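Local coordinates for protein maleylacetate reductase (Agrobacterium tumefaciens, PDB 3HL0) that probably catalyses the NAD(H)-dependent reduction of maleylacetate to 3-oxoadipate in the breakdown of aromatic compounds such as gamma-resorcylate, at residues M167-L171 / F296-A302; A200-A204 / E219-Y223. One frame throughout, in Å; residues are numbered along the deposited sequence.

Interaction 1 of 2, residues M167-L171 / F296-A302; sequences MTSGL and FAARLGA
Leu171 reaches into the end of the opposite helix with both methyls. CD1 lies 3.7 Å from Ala302 CB and also touches Ala297 CB, while CD2 comes to the edge of the Phe296 ring, near its plane, 4.1 Å from CD2 of that ring. One turn earlier the selenomethionine Met167 lies obliquely over Leu300: its SE is 3.8 Å from both CB and CD2 of Leu300, and its CG is 3.5 Å from the Leu300 carbonyl O. The bend at chi2 (-54°) folds the selenium back across the leucine. Leu300 CG in turn lies over one face of the Phe296 ring, offset toward the rim. No hydrogen bond crosses the contact; the helices run nearly antiparallel, at 157°, with axes 10.7 Å apart, and meet mainly through side chains. What brings Ala302 back to the interface is the left-handed turn at Gly301, whose phi is 71°: Ala302 N bonds to Ala297 O and Gly301 N to Ala298 O. Helix 255-271 packs on Thr168 and Leu171, and from helix 188-210 Val208 touches Met167 and Pro206 touches Phe296. This is a Schellman-terminated helix packed on helix 163-180 within the all-helical C-terminal domain of iron-containing alcohol dehydrogenases.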
HETATM    1  N   MSE A 167      -1.777  11.345   7.613  1.00 10.07           N
HETATM    2  CA  MSE A 167      -0.898  11.665   8.748  1.00 10.65           C
HETATM    3  C   MSE A 167       0.565  11.330   8.423  1.00 11.33           C
HETATM    4  O   MSE A 167       1.452  12.153   8.652  1.00 10.89           O
HETATM    5  CB  MSE A 167      -1.332  10.933  10.011  1.00 11.42           C
HETATM    6  CG  MSE A 167      -2.768  11.256  10.487  1.00 13.10           C
HETATM    7 SE   MSE A 167      -3.172  13.128  10.758  0.75 10.15          SE
HETATM    8  CE  MSE A 167      -4.074  13.518   9.131  1.00 14.28           C
ATOM      9  N   THR A 168       0.820  10.140   7.880  1.00  9.58           N
ATOM     10  CA  THR A 168       2.229   9.764   7.654  1.00  9.61           C
ATOM     11  C   THR A 168       2.811  10.531   6.454  1.00  8.85           C
ATOM     12  O   THR A 168       3.987  10.959   6.500  1.00  9.22           O
ATOM     13  CB  THR A 168       2.432   8.246   7.478  1.00 10.03           C
ATOM     14  OG1 THR A 168       1.520   7.805   6.457  1.00 11.14           O
ATOM     15  CG2 THR A 168       2.088   7.569   8.796  1.00 10.92           C
ATOM     16  N   SER A 169       2.017  10.756   5.404  1.00  8.83           N
ATOM     17  CA  SER A 169       2.508  11.561   4.305  1.00  9.40           C
ATOM     18  C   SER A 169       2.750  12.997   4.797  1.00  8.12           C
ATOM     19  O   SER A 169       3.719  13.643   4.357  1.00  8.27           O
ATOM     20  CB  SER A 169       1.471  11.555   3.156  1.00  9.65           C
ATOM     21  OG  SER A 169       1.986  12.287   1.993  1.00 10.70           O
ATOM     22  N   GLY A 170       1.901  13.496   5.713  1.00  7.80           N
ATOM     23  CA  GLY A 170       2.078  14.868   6.266  1.00  7.49           C
ATOM     24  C   GLY A 170       3.388  14.929   7.026  1.00  7.11           C
ATOM     25  O   GLY A 170       4.128  15.912   6.924  1.00  8.36           O
ATOM     26  N   LEU A 171       3.709  13.866   7.806  1.00  6.72           N
ATOM     27  CA  LEU A 171       5.011  13.836   8.481  1.00  8.68           C
ATOM     28  C   LEU A 171       6.191  13.725   7.509  1.00  7.34           C
ATOM     29  O   LEU A 171       7.265  14.280   7.786  1.00  7.97           O
ATOM     30  CB  LEU A 171       5.063  12.728   9.566  1.00  8.50           C
ATOM     31  CG  LEU A 171       4.143  12.992  10.764  1.00  9.67           C
ATOM     32  CD1 LEU A 171       3.921  11.644  11.513  1.00 12.20           C
ATOM     33  CD2 LEU A 171       4.763  14.026  11.688  1.00 12.76           C
ATOM     34  N   PHE A 296       3.870  15.199  18.835  1.00 11.66           N
ATOM     35  CA  PHE A 296       2.948  15.614  17.779  1.00 11.90           C
ATOM     36  C   PHE A 296       2.471  14.409  16.958  1.00 12.01           C
ATOM     37  O   PHE A 296       1.289  14.286  16.652  1.00 13.22           O
ATOM     38  CB  PHE A 296       3.641  16.666  16.884  1.00 11.02           C
ATOM     39  CG  PHE A 296       2.824  17.077  15.700  1.00  9.26           C
ATOM     40  CD1 PHE A 296       1.677  17.882  15.838  1.00 12.08           C
ATOM     41  CD2 PHE A 296       3.160  16.629  14.434  1.00 11.09           C
ATOM     42  CE1 PHE A 296       0.917  18.237  14.725  1.00 11.91           C
ATOM     43  CE2 PHE A 296       2.397  16.974  13.326  1.00 11.00           C
ATOM     44  CZ  PHE A 296       1.285  17.780  13.446  1.00 13.42           C
ATOM     45  N   ALA A 297       3.386  13.505  16.611  1.00 10.85           N
ATOM     46  CA  ALA A 297       3.043  12.316  15.850  1.00 11.30           C
ATOM     47  C   ALA A 297       2.035  11.468  16.628  1.00 12.02           C
ATOM     48  O   ALA A 297       1.150  10.869  16.034  1.00 13.29           O
ATOM     49  CB  ALA A 297       4.326  11.492  15.545  1.00 11.61           C
ATOM     50  N   ALA A 298       2.178  11.451  17.959  1.00 13.13           N
ATOM     51  CA  ALA A 298       1.258  10.677  18.783  1.00 14.01           C
ATOM     52  C   ALA A 298      -0.136  11.314  18.731  1.00 15.26           C
ATOM     53  O   ALA A 298      -1.110  10.557  18.684  1.00 16.18           O
ATOM     54  CB  ALA A 298       1.775  10.571  20.239  1.00 14.67           C
ATOM     55  N   ARG A 299      -0.228  12.654  18.714  1.00 15.32           N
ATOM     56  CA  ARG A 299      -1.540  13.341  18.541  1.00 16.40           C
ATOM     57  C   ARG A 299      -2.187  12.916  17.219  1.00 15.74           C
ATOM     58  O   ARG A 299      -3.410  12.947  17.086  1.00 17.08           O
ATOM     59  CB  ARG A 299      -1.419  14.881  18.596  1.00 17.91           C
ATOM     60  CG  ARG A 299      -0.988  15.508  19.945  1.00 21.82           C
ATOM     61  CD  ARG A 299      -0.788  17.042  19.774  1.00 22.48           C
ATOM     62  NE  ARG A 299      -2.005  17.666  19.220  1.00 30.21           N
ATOM     63  CZ  ARG A 299      -2.050  18.753  18.460  1.00 29.37           C
ATOM     64  NH1 ARG A 299      -0.935  19.388  18.084  1.00 29.43           N
ATOM     65  NH2 ARG A 299      -3.229  19.202  18.059  1.00 31.48           N
ATOM     66  N   LEU A 300      -1.393  12.563  16.213  1.00 14.18           N
ATOM     67  CA  LEU A 300      -1.962  12.206  14.915  1.00 12.79           C
ATOM     68  C   LEU A 300      -2.291  10.726  14.815  1.00 12.09           C
ATOM     69  O   LEU A 300      -2.898  10.276  13.843  1.00 13.23           O
ATOM     70  CB  LEU A 300      -0.982  12.548  13.770  1.00 13.16           C
ATOM     71  CG  LEU A 300      -0.443  13.967  13.706  1.00 11.90           C
ATOM     72  CD1 LEU A 300       0.423  14.053  12.462  1.00 11.12           C
ATOM     73  CD2 LEU A 300      -1.594  15.014  13.665  1.00 14.64           C
ATOM     74  N   GLY A 301      -1.831   9.962  15.808  1.00 13.91           N
ATOM     75  CA  GLY A 301      -1.950   8.504  15.771  1.00 13.60           C
ATOM     76  C   GLY A 301      -1.059   7.794  14.754  1.00 14.30           C
ATOM     77  O   GLY A 301      -1.373   6.704  14.285  1.00 15.46           O
ATOM     78  N   ALA A 302       0.055   8.425  14.384  1.00 12.95           N
ATOM     79  CA  ALA A 302       0.956   7.818  13.424  1.00 12.45           C
ATOM     80  C   ALA A 302       1.751   6.674  14.077  1.00 11.96           C
ATOM     81  O   ALA A 302       1.941   6.650  15.313  1.00 12.61           O
ATOM     82  CB  ALA A 302       1.953   8.896  12.911  1.00 11.78           C
TER

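Interaction 2 of 2, residues A200-A204 / E219-Y223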
ATOM      1  N   ALA A 200       2.128  25.199   8.837  1.00  9.95           N
ATOM      2  CA  ALA A 200       0.924  24.785   8.137  1.00  9.82           C
ATOM      3  C   ALA A 200       0.589  23.323   8.463  1.00 10.40           C
ATOM      4  O   ALA A 200      -0.575  23.032   8.773  1.00 10.49           O
ATOM      5  CB  ALA A 200       1.060  25.004   6.642  1.00 11.49           C
HETATM    6  N   MSE A 201       1.587  22.445   8.443  0.50  9.84           N
HETATM    7  CA  MSE A 201       1.297  21.023   8.672  0.50 10.53           C
HETATM    8  C   MSE A 201       0.894  20.802  10.143  0.50 10.40           C
HETATM    9  O   MSE A 201      -0.003  20.005  10.417  0.50 10.13           O
HETATM   10  CB  MSE A 201       2.482  20.141   8.298  0.50 10.07           C
HETATM   11  CG  MSE A 201       3.098  20.394   6.911  0.50 11.66           C
HETATM   12 SE   MSE A 201       1.837  20.213   5.424  0.35 10.23          SE
HETATM   13  CE  MSE A 201       0.837  18.735   6.236  0.50  2.00           C
ATOM     14  N   ILE A 202       1.548  21.509  11.074  1.00 10.82           N
ATOM     15  CA  ILE A 202       1.276  21.329  12.530  1.00 11.19           C
ATOM     16  C   ILE A 202      -0.141  21.820  12.840  1.00 13.04           C
ATOM     17  O   ILE A 202      -0.861  21.188  13.627  1.00 13.44           O
ATOM     18  CB  ILE A 202       2.377  21.982  13.378  1.00 12.50           C
ATOM     19  CG1 ILE A 202       3.640  21.143  13.244  1.00 12.28           C
ATOM     20  CG2 ILE A 202       2.021  22.078  14.850  1.00 12.50           C
ATOM     21  CD1 ILE A 202       4.916  21.877  13.815  1.00 12.64           C
ATOM     22  N   GLU A 203      -0.557  22.885  12.179  1.00 12.95           N
ATOM     23  CA  GLU A 203      -1.914  23.377  12.321  1.00 14.47           C
ATOM     24  C   GLU A 203      -2.959  22.444  11.713  1.00 14.52           C
ATOM     25  O   GLU A 203      -4.001  22.149  12.365  1.00 15.70           O
ATOM     26  CB  GLU A 203      -2.024  24.771  11.689  1.00 16.18           C
ATOM     27  CG  GLU A 203      -3.404  25.367  11.864  1.00 22.80           C
ATOM     28  CD  GLU A 203      -3.459  26.808  11.408  1.00 29.77           C
ATOM     29  OE1 GLU A 203      -3.939  27.050  10.288  1.00 32.93           O
ATOM     30  OE2 GLU A 203      -3.008  27.695  12.176  1.00 36.56           O
ATOM     31  N   ALA A 204      -2.705  22.001  10.483  1.00 12.57           N
ATOM     32  CA  ALA A 204      -3.698  21.328   9.652  1.00 12.12           C
ATOM     33  C   ALA A 204      -3.866  19.859   9.981  1.00 12.86           C
ATOM     34  O   ALA A 204      -5.000  19.381   9.973  1.00 13.15           O
ATOM     35  CB  ALA A 204      -3.404  21.477   8.158  1.00 12.99           C
ATOM     36  N   GLU A 219      -6.860  22.428   2.510  1.00 12.57           N
ATOM     37  CA  GLU A 219      -6.128  23.455   1.775  1.00 13.35           C
ATOM     38  C   GLU A 219      -4.825  23.793   2.485  1.00 12.15           C
ATOM     39  O   GLU A 219      -3.760  23.903   1.824  1.00 12.17           O
ATOM     40  CB  GLU A 219      -7.019  24.710   1.614  1.00 13.67           C
ATOM     41  CG  GLU A 219      -8.145  24.474   0.613  1.00 19.46           C
ATOM     42  CD  GLU A 219      -9.022  25.708   0.478  1.00 26.35           C
ATOM     43  OE1 GLU A 219      -9.092  26.497   1.441  1.00 32.77           O
ATOM     44  OE2 GLU A 219      -9.619  25.892  -0.593  1.00 31.53           O
ATOM     45  N   THR A 220      -4.908  23.955   3.794  1.00 11.80           N
ATOM     46  CA  THR A 220      -3.766  24.362   4.586  1.00 11.69           C
ATOM     47  C   THR A 220      -2.711  23.254   4.508  1.00 11.25           C
ATOM     48  O   THR A 220      -1.521  23.536   4.324  1.00 11.31           O
ATOM     49  CB  THR A 220      -4.187  24.652   6.029  1.00 12.74           C
ATOM     50  OG1 THR A 220      -5.102  25.777   5.979  1.00 15.54           O
ATOM     51  CG2 THR A 220      -3.002  25.042   6.870  1.00 11.15           C
ATOM     52  N   ALA A 221      -3.139  21.998   4.644  1.00 10.40           N
ATOM     53  CA  ALA A 221      -2.115  20.929   4.582  1.00 10.15           C
ATOM     54  C   ALA A 221      -1.463  20.827   3.197  1.00 10.03           C
ATOM     55  O   ALA A 221      -0.277  20.549   3.079  1.00 11.11           O
ATOM     56  CB  ALA A 221      -2.730  19.589   4.939  1.00  9.98           C
ATOM     57  N   LEU A 222      -2.236  21.007   2.129  1.00  9.20           N
ATOM     58  CA  LEU A 222      -1.664  20.933   0.800  1.00  8.37           C
ATOM     59  C   LEU A 222      -0.675  22.099   0.527  1.00  8.18           C
ATOM     60  O   LEU A 222       0.367  21.917  -0.095  1.00  9.17           O
ATOM     61  CB  LEU A 222      -2.800  20.897  -0.216  1.00 10.16           C
ATOM     62  CG  LEU A 222      -2.393  20.479  -1.612  1.00  9.29           C
ATOM     63  CD1 LEU A 222      -1.657  19.099  -1.741  1.00 11.56           C
ATOM     64  CD2 LEU A 222      -3.639  20.437  -2.492  1.00 13.10           C
ATOM     65  N   TYR A 223      -1.050  23.296   0.982  1.00  9.03           N
ATOM     66  CA  TYR A 223      -0.159  24.444   0.923  1.00  9.55           C
ATOM     67  C   TYR A 223       1.143  24.120   1.675  1.00  9.74           C
ATOM     68  O   TYR A 223       2.235  24.392   1.151  1.00  9.28           O
ATOM     69  CB  TYR A 223      -0.878  25.599   1.577  1.00 10.03           C
ATOM     70  CG  TYR A 223      -0.034  26.771   2.031  1.00 10.47           C
ATOM     71  CD1 TYR A 223       0.533  27.636   1.087  1.00 13.14           C
ATOM     72  CD2 TYR A 223       0.171  27.006   3.381  1.00 11.15           C
ATOM     73  CE1 TYR A 223       1.308  28.735   1.519  1.00 11.10           C
ATOM     74  CE2 TYR A 223       0.919  28.098   3.832  1.00 13.28           C
ATOM     75  CZ  TYR A 223       1.473  28.953   2.870  1.00 14.46           C
ATOM     76  OH  TYR A 223       2.190  30.042   3.291  1.00 15.64           O
TER
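Ala204 and Ala221 meet methyl to methyl, CB to CB at 3.8 Å, where the two helices come closest. Small residues let the backbones approach: the axes are 8.1 Å apart, and Ala204 CB sits 3.6 Å from the backbone N of Ala221. Thr220 adds its methyl to this tight strip. Its chi1 of -64° turns CG2 to the other helix, 3.7 Å from Ala200 O and also against Ala204 CB, while OG1, beside the backbone N, hydrogen-bonds to the carbonyl of Gly216 in its own helix. On the buried flank the selenomethionine Met201 starts out pointing away but bends at chi2 and chi3; in the conformer given here, one of two, this brings CE back toward Ala221 CB, a less certain contact. Its side chain also touches Met174 of helix 163-180. The pair is an antiparallel helical hairpin, consecutive helices 188-210 and 215-234 of the C-terminal domain crossing at -155°, and Ala221 also touches Tyr121, next to the NAD-binding Thr120. The opposite flank is looser and nearer solvent. Glu203, extended beyond CG, crosses Thr220 at about a right angle and brings OE1 only to 4.1 Å from Thr220 CG2; its other oxygen makes a weak, long ion pair with Arg199. Tyr223 meets Ala200 CB obliquely through CD2, at 3.9 Å, and its hydroxyl hydrogen-bonds to Glu196, one turn before Ala200 on the facing helix.

Overall arrangement
Helix 188-210 joins the two interactions: it pairs with helix 215-234 in interaction 2 and borders the partners of interaction 1. The centres lie about 13 Å apart, and the two meet directly where the Phe296 ring packs on the backbone of 200-204, Phe296 CE1 lying 3.6 Å from Ile202 O. Interaction 1 is buried and apolar, built largely from Met167, Leu171, Leu300 and Phe296, with two alanines, between more widely spaced helices. Interaction 2 is partly buried; alanines bring its helices closer, and polar groups line its outer flank. Both approach the cofactor: the side chain of Thr168 is about 7 Å, and that of Ala221 about 11 Å, from the bound NAD.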